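Local atomic coordinates of putative pachytene checkpoint protein 2 (Caenorhabditis elegans, PDB entry 4XGU), a protein that probably remodels partner proteins as a hexameric AAA+ ATPase powered by ATP hydrolysis and is thought to act in chromosome recombination during meiosis. Residues A44-K48 with L76-F82; L145-V149 with V316-G320; A240-M246 with R290-L294. All coordinates share one frame; numbering follows the deposited sequence.

Interaction 1 (A44-K48 with L76-F82)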
loop_
_atom_site.group_PDB
_atom_site.type_symbol
_atom_site.label_atom_id
_atom_site.label_comp_id
_atom_site.label_asym_id
_atom_site.label_seq_id
_atom_site.Cartn_x
_atom_site.Cartn_y
_atom_site.Cartn_z
ATOM N N ALA B 44 -51.226 -33.841 -13.486
ATOM C CA ALA B 44 -50.335 -33.000 -12.710
ATOM C C ALA B 44 -49.103 -32.637 -13.521
ATOM O O ALA B 44 -48.641 -33.416 -14.355
ATOM C CB ALA B 44 -49.937 -33.699 -11.423
ATOM N N ARG B 45 -48.585 -31.439 -13.286
ATOM C CA ARG B 45 -47.319 -31.038 -13.873
ATOM C C ARG B 45 -46.248 -31.068 -12.789
ATOM O O ARG B 45 -46.523 -30.758 -11.629
ATOM C CB ARG B 45 -47.428 -29.649 -14.509
ATOM C CG ARG B 45 -48.286 -29.611 -15.770
ATOM C CD ARG B 45 -48.549 -28.186 -16.234
ATOM N NE ARG B 45 -47.317 -27.430 -16.461
ATOM C CZ ARG B 45 -46.699 -27.336 -17.635
ATOM N NH1 ARG B 45 -47.192 -27.958 -18.700
ATOM N NH2 ARG B 45 -45.585 -26.623 -17.745
ATOM N N ASN B 46 -45.038 -31.461 -13.171
ATOM C CA ASN B 46 -43.923 -31.569 -12.238
ATOM C C ASN B 46 -43.654 -30.257 -11.505
ATOM O O ASN B 46 -43.483 -29.215 -12.134
ATOM C CB ASN B 46 -42.663 -32.019 -12.980
ATOM C CG ASN B 46 -41.692 -32.764 -12.085
ATOM O OD1 ASN B 46 -42.093 -33.388 -11.103
ATOM N ND2 ASN B 46 -40.408 -32.706 -12.422
ATOM N N TRP B 47 -43.646 -30.316 -10.174
ATOM C CA TRP B 47 -43.396 -29.151 -9.320
ATOM C C TRP B 47 -44.430 -28.040 -9.483
ATOM O O TRP B 47 -44.233 -26.926 -8.998
ATOM C CB TRP B 47 -42.000 -28.585 -9.582
ATOM C CG TRP B 47 -40.923 -29.579 -9.362
ATOM C CD1 TRP B 47 -40.134 -30.160 -10.311
ATOM C CD2 TRP B 47 -40.519 -30.133 -8.107
ATOM N NE1 TRP B 47 -39.254 -31.035 -9.722
ATOM C CE2 TRP B 47 -39.472 -31.039 -8.367
ATOM C CE3 TRP B 47 -40.938 -29.949 -6.785
ATOM C CZ2 TRP B 47 -38.839 -31.760 -7.357
ATOM C CZ3 TRP B 47 -40.310 -30.665 -5.783
ATOM C CH2 TRP B 47 -39.271 -31.557 -6.073
ATOM N N LYS B 48 -45.531 -28.342 -10.162
ATOM C CA LYS B 48 -46.605 -27.371 -10.317
ATOM C C LYS B 48 -47.761 -27.723 -9.391
ATOM O O LYS B 48 -48.345 -28.803 -9.499
ATOM C CB LYS B 48 -47.070 -27.308 -11.772
ATOM C CG LYS B 48 -46.471 -26.150 -12.559
ATOM C CD LYS B 48 -44.965 -26.054 -12.366
ATOM C CE LYS B 48 -44.418 -24.762 -12.956
ATOM N NZ LYS B 48 -42.971 -24.572 -12.654
ATOM N N LEU B 76 -37.780 -35.750 -13.939
ATOM C CA LEU B 76 -38.504 -35.132 -15.045
ATOM C C LEU B 76 -38.182 -33.651 -15.188
ATOM O O LEU B 76 -37.691 -33.015 -14.256
ATOM C CB LEU B 76 -40.015 -35.310 -14.871
ATOM C CG LEU B 76 -40.645 -36.580 -15.452
ATOM C CD1 LEU B 76 -42.146 -36.588 -15.213
ATOM C CD2 LEU B 76 -40.335 -36.705 -16.938
ATOM N N ARG B 77 -38.468 -33.113 -16.370
ATOM C CA ARG B 77 -38.259 -31.701 -16.651
ATOM C C ARG B 77 -39.160 -30.856 -15.750
ATOM O O ARG B 77 -40.180 -31.337 -15.256
ATOM C CB ARG B 77 -38.526 -31.413 -18.133
ATOM C CG ARG B 77 -38.252 -29.982 -18.565
ATOM C CD ARG B 77 -38.384 -29.811 -20.067
ATOM N NE ARG B 77 -37.130 -30.093 -20.758
ATOM C CZ ARG B 77 -36.832 -31.256 -21.329
ATOM N NH1 ARG B 77 -37.703 -32.256 -21.298
ATOM N NH2 ARG B 77 -35.663 -31.418 -21.935
ATOM N N ASP B 78 -38.769 -29.602 -15.536
ATOM C CA ASP B 78 -39.434 -28.716 -14.586
ATOM C C ASP B 78 -40.939 -28.559 -14.810
ATOM O O ASP B 78 -41.686 -28.349 -13.861
ATOM C CB ASP B 78 -38.770 -27.336 -14.616
ATOM C CG ASP B 78 -39.285 -26.414 -13.524
ATOM O OD1 ASP B 78 -39.704 -26.921 -12.462
ATOM O OD2 ASP B 78 -39.264 -25.181 -13.726
ATOM N N GLY B 79 -41.394 -28.662 -16.053
ATOM C CA GLY B 79 -42.805 -28.453 -16.330
ATOM C C GLY B 79 -43.559 -29.686 -16.794
ATOM O O GLY B 79 -44.772 -29.633 -16.998
ATOM N N GLU B 80 -42.839 -30.792 -16.950
ATOM C CA GLU B 80 -43.383 -32.015 -17.538
ATOM C C GLU B 80 -44.666 -32.510 -16.875
ATOM O O GLU B 80 -44.822 -32.431 -15.656
ATOM C CB GLU B 80 -42.330 -33.125 -17.491
ATOM C CG GLU B 80 -41.519 -33.277 -18.765
ATOM C CD GLU B 80 -42.149 -34.252 -19.738
ATOM O OE1 GLU B 80 -42.900 -33.806 -20.632
ATOM O OE2 GLU B 80 -41.890 -35.467 -19.604
ATOM N N LEU B 81 -45.582 -33.014 -17.698
ATOM C CA LEU B 81 -46.792 -33.669 -17.209
ATOM C C LEU B 81 -46.507 -35.138 -16.941
ATOM O O LEU B 81 -45.726 -35.764 -17.655
ATOM C CB LEU B 81 -47.942 -33.537 -18.213
ATOM C CG LEU B 81 -48.659 -32.191 -18.356
ATOM C CD1 LEU B 81 -47.830 -31.188 -19.152
ATOM C CD2 LEU B 81 -50.027 -32.390 -18.992
ATOM N N PHE B 82 -47.137 -35.691 -15.912
ATOM C CA PHE B 82 -46.968 -37.105 -15.605
ATOM C C PHE B 82 -47.821 -37.945 -16.552
ATOM O O PHE B 82 -48.582 -37.403 -17.354
ATOM C CB PHE B 82 -47.331 -37.388 -14.144
ATOM C CG PHE B 82 -46.506 -36.609 -13.152
ATOM C CD1 PHE B 82 -45.264 -37.069 -12.748
ATOM C CD2 PHE B 82 -46.975 -35.418 -12.625
ATOM C CE1 PHE B 82 -44.505 -36.353 -11.837
ATOM C CE2 PHE B 82 -46.220 -34.699 -11.715
ATOM C CZ PHE B 82 -44.983 -35.167 -11.321
#
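R45 and L81 face each other as a non-hydrogen-bonded pair in a single antiparallel bridge, flanked by the backbone bonds F82 N to A44 O (3.1 Å) and N46 N to E80 O (2.7 Å). The bridge joins two loops of the Pch2 N-terminal domain, each folded into a turn: type II from R45 to K48 and type I from R77 to E80. N46 links the turns. With CG anti to its own backbone nitrogen (chi1 -153°), its carboxamide is carried to the R77 turn, where ND2 donates to R77 O at 3.2 Å. R77 O lies almost in the amide plane, whereas ND2 stands well above the carbonyl plane of R77; E80 N, which closes the turn, reaches the same oxygen from the opposite face. The other end of the amide, OD1, takes a hydrogen bond from T73 N, so both ends of N46 are held. The F82 ring lies alongside the A44-N46 backbone, its plane nearly perpendicular to the N46 amide, with CD2 3.6 Å from A44 CB and CZ near N46 OD1. D78 and K48 form a long salt bridge between the turns, OD2 to NZ 3.9 Å; OD2 also pairs with K146 of helix 145-161. R45 bends at chi3 (56°), which lays its guanidinium flat against the second turn: G79 O sits over the centre of one face, 3.1 Å from R45 CZ.

Interaction 2 (L145-V149 with V316-G320)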
loop_
_atom_site.group_PDB
_atom_site.type_symbol
_atom_site.label_atom_id
_atom_site.label_comp_id
_atom_site.label_asym_id
_atom_site.label_seq_id
_atom_site.Cartn_x
_atom_site.Cartn_y
_atom_site.Cartn_z
ATOM N N LEU B 145 -31.863 -25.780 -14.159
ATOM C CA LEU B 145 -31.082 -25.335 -13.009
ATOM C C LEU B 145 -31.746 -25.675 -11.681
ATOM O O LEU B 145 -31.075 -26.072 -10.729
ATOM C CB LEU B 145 -30.852 -23.824 -13.097
ATOM C CG LEU B 145 -30.506 -23.073 -11.807
ATOM C CD1 LEU B 145 -29.101 -23.410 -11.338
ATOM C CD2 LEU B 145 -30.670 -21.572 -11.993
ATOM N N LYS B 146 -33.063 -25.502 -11.623
ATOM C CA LYS B 146 -33.819 -25.747 -10.400
ATOM C C LYS B 146 -33.682 -27.198 -9.966
ATOM O O LYS B 146 -33.467 -27.481 -8.788
ATOM C CB LYS B 146 -35.294 -25.384 -10.593
ATOM C CG LYS B 146 -35.536 -23.898 -10.833
ATOM C CD LYS B 146 -36.964 -23.621 -11.295
ATOM C CE LYS B 146 -37.982 -24.044 -10.251
ATOM N NZ LYS B 146 -39.383 -23.864 -10.737
ATOM N N ASN B 147 -33.793 -28.115 -10.921
ATOM C CA ASN B 147 -33.657 -29.533 -10.617
ATOM C C ASN B 147 -32.262 -29.882 -10.121
ATOM O O ASN B 147 -32.112 -30.683 -9.198
ATOM C CB ASN B 147 -33.996 -30.383 -11.843
ATOM C CG ASN B 147 -35.479 -30.672 -11.957
ATOM O OD1 ASN B 147 -36.196 -30.713 -10.956
ATOM N ND2 ASN B 147 -35.948 -30.880 -13.183
ATOM N N GLU B 148 -31.245 -29.277 -10.728
ATOM C CA GLU B 148 -29.861 -29.599 -10.392
ATOM C C GLU B 148 -29.520 -29.183 -8.966
ATOM O O GLU B 148 -28.940 -29.958 -8.207
ATOM C CB GLU B 148 -28.900 -28.929 -11.378
ATOM C CG GLU B 148 -29.082 -29.375 -12.818
ATOM C CD GLU B 148 -28.135 -28.672 -13.773
ATOM O OE1 GLU B 148 -28.366 -28.740 -14.999
ATOM O OE2 GLU B 148 -27.161 -28.050 -13.299
ATOM N N VAL B 149 -29.885 -27.956 -8.611
ATOM C CA VAL B 149 -29.638 -27.436 -7.270
ATOM C C VAL B 149 -30.438 -28.207 -6.222
ATOM O O VAL B 149 -29.899 -28.612 -5.189
ATOM C CB VAL B 149 -29.989 -25.942 -7.179
ATOM C CG1 VAL B 149 -29.924 -25.466 -5.737
ATOM C CG2 VAL B 149 -29.055 -25.127 -8.058
ATOM N N VAL B 316 -20.712 -24.639 -6.769
ATOM C CA VAL B 316 -20.867 -23.262 -7.216
ATOM C C VAL B 316 -21.682 -23.227 -8.500
ATOM O O VAL B 316 -21.254 -23.750 -9.529
ATOM C CB VAL B 316 -19.512 -22.585 -7.455
ATOM C CG1 VAL B 316 -19.714 -21.173 -7.979
ATOM C CG2 VAL B 316 -18.691 -22.569 -6.174
ATOM N N LYS B 317 -22.862 -22.617 -8.433
ATOM C CA LYS B 317 -23.747 -22.530 -9.587
ATOM C C LYS B 317 -23.856 -21.108 -10.121
ATOM O O LYS B 317 -24.131 -20.171 -9.371
ATOM C CB LYS B 317 -25.139 -23.053 -9.234
ATOM C CG LYS B 317 -25.346 -24.520 -9.553
ATOM C CD LYS B 317 -25.238 -24.769 -11.049
ATOM C CE LYS B 317 -25.390 -26.244 -11.375
ATOM N NZ LYS B 317 -25.321 -26.498 -12.842
ATOM N N ASN B 318 -23.639 -20.960 -11.424
ATOM C CA ASN B 318 -23.793 -19.671 -12.085
ATOM C C ASN B 318 -25.192 -19.507 -12.658
ATOM O O ASN B 318 -25.641 -20.316 -13.466
ATOM C CB ASN B 318 -22.752 -19.503 -13.194
ATOM C CG ASN B 318 -21.447 -18.924 -12.682
ATOM O OD1 ASN B 318 -20.370 -19.481 -12.906
ATOM N ND2 ASN B 318 -21.537 -17.795 -11.988
ATOM N N VAL B 319 -25.881 -18.457 -12.227
ATOM C CA VAL B 319 -27.216 -18.165 -12.727
ATOM C C VAL B 319 -27.166 -16.965 -13.661
ATOM O O VAL B 319 -26.854 -15.851 -13.236
ATOM C CB VAL B 319 -28.199 -17.883 -11.582
ATOM C CG1 VAL B 319 -29.617 -17.885 -12.104
ATOM C CG2 VAL B 319 -28.038 -18.920 -10.483
ATOM N N GLY B 320 -27.464 -17.191 -14.935
ATOM C CA GLY B 320 -27.370 -16.133 -15.923
ATOM C C GLY B 320 -28.681 -15.401 -16.121
ATOM O O GLY B 320 -29.720 -15.832 -15.618
#
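L145, E148 and V149 line the side of helix 145-161 that meets K317 and V319, at the edge of the AAA+ sheet and beside the P-loop. Segments 145-149 and 316-318 run nearly antiparallel (174°), their axes 10.7 Å apart at closest approach, so side chains alone make the contact. The apolar part is built round L145. Its CG swings anti to the backbone nitrogen (chi1 159°) and sends the two methyls to different partners: CD2 lies 3.8 Å from V319 CG1, while CD1 rests 4.1 Å from K317 CD. The aliphatic stem of K317 runs antiparallel to the side chains of L145 and V149, its CG 4.0 Å from V149 CG2. L188 and L192 of helix 185-199 continue this packing beyond L145 and V149, and V319 also touches T183, a predicted ATP-binding residue.

The polar part is one salt bridge. K317 bends at chi2 (-63°) and then runs straight to its amine, meeting the extended E148 side chain at about a right angle. NZ donates to E148 OE2; the modelled 2.5 Å is very short, and the exact length is doubtful. An alanine in place of K317 would probably deprive the E148 carboxylate of its cationic mate and open a gap beside L145 and V149. Lysine thus serves both halves of the contact, its methylenes packing against buried aliphatic groups while its charge is paired with a partly exposed glutamate at the margin.

Interaction 3 (A240-M246 with R290-L294)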
loop_
_atom_site.group_PDB
_atom_site.type_symbol
_atom_site.label_atom_id
_atom_site.label_comp_id
_atom_site.label_asym_id
_atom_site.label_seq_id
_atom_site.Cartn_x
_atom_site.Cartn_y
_atom_site.Cartn_z
ATOM N N ALA B 240 -28.129 -24.104 16.514
ATOM C CA ALA B 240 -27.572 -25.293 15.879
ATOM C C ALA B 240 -27.276 -26.374 16.911
ATOM O O ALA B 240 -27.272 -27.563 16.591
ATOM C CB ALA B 240 -26.314 -24.940 15.108
ATOM N N GLU B 241 -27.022 -25.951 18.149
ATOM C CA GLU B 241 -26.823 -26.876 19.263
ATOM C C GLU B 241 -28.087 -27.695 19.488
ATOM O O GLU B 241 -28.033 -28.840 19.940
ATOM C CB GLU B 241 -26.440 -26.122 20.541
ATOM C CG GLU B 241 -25.027 -25.551 20.532
ATOM C CD GLU B 241 -24.768 -24.601 21.688
ATOM O OE1 GLU B 241 -23.781 -23.836 21.623
ATOM O OE2 GLU B 241 -25.551 -24.616 22.661
ATOM N N ASP B 242 -29.226 -27.090 19.170
ATOM C CA ASP B 242 -30.505 -27.777 19.208
ATOM C C ASP B 242 -30.561 -28.819 18.097
ATOM O O ASP B 242 -30.495 -28.483 16.916
ATOM C CB ASP B 242 -31.655 -26.773 19.071
ATOM C CG ASP B 242 -33.022 -27.418 19.216
ATOM O OD1 ASP B 242 -33.093 -28.598 19.621
ATOM O OD2 ASP B 242 -34.032 -26.739 18.930
ATOM N N GLU B 243 -30.670 -30.088 18.480
ATOM C CA GLU B 243 -30.787 -31.161 17.501
ATOM C C GLU B 243 -32.251 -31.358 17.129
ATOM O O GLU B 243 -33.135 -30.720 17.705
ATOM C CB GLU B 243 -30.185 -32.462 18.036
ATOM C CG GLU B 243 -31.006 -33.155 19.116
ATOM C CD GLU B 243 -30.799 -32.565 20.503
ATOM O OE1 GLU B 243 -31.016 -33.295 21.492
ATOM O OE2 GLU B 243 -30.423 -31.377 20.611
ATOM N N LYS B 244 -32.495 -32.234 16.157
ATOM C CA LYS B 244 -33.828 -32.440 15.591
ATOM C C LYS B 244 -34.380 -31.139 15.005
ATOM O O LYS B 244 -35.582 -31.006 14.781
ATOM C CB LYS B 244 -34.792 -33.005 16.640
ATOM N N CYS B 245 -33.484 -30.186 14.760
ATOM C CA CYS B 245 -33.833 -28.923 14.119
ATOM C C CYS B 245 -32.748 -28.506 13.139
ATOM O O CYS B 245 -31.576 -28.417 13.503
ATOM C CB CYS B 245 -34.042 -27.815 15.152
ATOM S SG CYS B 245 -34.158 -26.155 14.421
ATOM N N MET B 246 -33.137 -28.247 11.896
ATOM C CA MET B 246 -32.172 -27.820 10.894
ATOM C C MET B 246 -32.221 -26.310 10.716
ATOM O O MET B 246 -33.299 -25.710 10.696
ATOM C CB MET B 246 -32.407 -28.536 9.558
ATOM C CG MET B 246 -33.694 -28.173 8.838
ATOM S SD MET B 246 -34.015 -29.252 7.422
ATOM C CE MET B 246 -32.419 -29.247 6.609
ATOM N N ARG B 290 -21.584 -28.640 11.907
ATOM C CA ARG B 290 -22.773 -29.310 12.418
ATOM C C ARG B 290 -23.497 -30.069 11.309
ATOM O O ARG B 290 -23.475 -29.665 10.147
ATOM C CB ARG B 290 -23.716 -28.298 13.063
ATOM C CG ARG B 290 -23.026 -27.314 13.986
ATOM C CD ARG B 290 -23.544 -27.447 15.405
ATOM N NE ARG B 290 -22.806 -26.592 16.330
ATOM C CZ ARG B 290 -22.917 -26.656 17.651
ATOM N NH1 ARG B 290 -23.735 -27.537 18.207
ATOM N NH2 ARG B 290 -22.204 -25.842 18.417
ATOM N N ASP B 291 -24.140 -31.172 11.676
ATOM C CA ASP B 291 -24.871 -31.985 10.716
ATOM C C ASP B 291 -26.212 -31.363 10.343
ATOM O O ASP B 291 -26.678 -31.500 9.211
ATOM C CB ASP B 291 -25.092 -33.394 11.268
ATOM C CG ASP B 291 -23.809 -34.192 11.365
ATOM O OD1 ASP B 291 -22.813 -33.800 10.722
ATOM O OD2 ASP B 291 -23.802 -35.219 12.076
ATOM N N ASN B 292 -26.830 -30.676 11.299
ATOM C CA ASN B 292 -28.166 -30.124 11.101
ATOM C C ASN B 292 -28.150 -28.672 10.634
ATOM O O ASN B 292 -29.065 -27.908 10.926
ATOM C CB ASN B 292 -28.974 -30.232 12.395
ATOM C CG ASN B 292 -28.429 -29.343 13.498
ATOM O OD1 ASN B 292 -27.238 -29.030 13.528
ATOM N ND2 ASN B 292 -29.300 -28.929 14.410
ATOM N N VAL B 293 -27.106 -28.291 9.908
ATOM C CA VAL B 293 -26.953 -26.911 9.469
ATOM C C VAL B 293 -26.657 -26.849 7.976
ATOM O O VAL B 293 -26.024 -27.745 7.430
ATOM C CB VAL B 293 -25.830 -26.205 10.253
ATOM C CG1 VAL B 293 -25.603 -24.809 9.727
ATOM C CG2 VAL B 293 -26.168 -26.157 11.730
ATOM N N LEU B 294 -27.130 -25.799 7.314
ATOM C CA LEU B 294 -26.857 -25.604 5.899
ATOM C C LEU B 294 -26.741 -24.118 5.582
ATOM O O LEU B 294 -27.656 -23.345 5.867
ATOM C CB LEU B 294 -27.958 -26.246 5.060
ATOM C CG LEU B 294 -27.665 -26.408 3.576
ATOM C CD1 LEU B 294 -26.402 -27.223 3.398
ATOM C CD2 LEU B 294 -28.839 -27.082 2.901
#
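N292 turns its amide into the loop joining helix 228-241 to strand 245-251, where backbone carbonyls gather round ND2. Its CG sits between the backbone nitrogen and the carbonyl carbon (chi1 67°), a rotamer that points ND2 in among the loop carbonyls. ND2 donates to A240 O at 3.3 Å, with A240 O close to the amide plane, and makes a weak, bent bond to C245 O (128° at the hydrogen) whose modelled length is too short to be trusted. D242 O is also near, 2.8 Å from ND2. The backbone of the same residue adds a CA-H...O contact, N292 O lying 3.1 Å from M246 CA. R290 bends at chi2 (-118°) so that its CD packs 3.7 Å from A240 CB, and NH1 approaches E241 CG; NH2, whose position is less certain, is modelled in a salt bridge with D237 of helix 228-241. A240 CB also touches V293 CG2 at 3.6 Å. Thus the loop leaving helix 228-241 is held at the beginning of two adjacent parallel strands, 245-251 and 293-299, of the central AAA+ ATPase domain sheet, with M246 also touching S207 of strand 206-212 on the far side of strand 245-251.

Overall arrangement
Interaction 1 comes first along the chain and belongs to the Pch2 N-terminal domain; interactions 2 and 3 follow, with both segments of interaction 3 falling between the two of interaction 2. The centres of interactions 1 and 2 lie 18 Å apart, yet they touch: D78 OD2 forms a salt bridge with K146 NZ at 3.3 Å, tying the N-terminal domain to helix 145-161. Interactions 2 and 3, 25 Å apart between centres, reach the same AAA+ sheet, one at its outermost strand 315-318 near the bound ADP, the other at central strands 245-251 and 293-299, away from the nucleotide. Helix 145-161 therefore connects the N-terminal domain with the nucleotide-binding region.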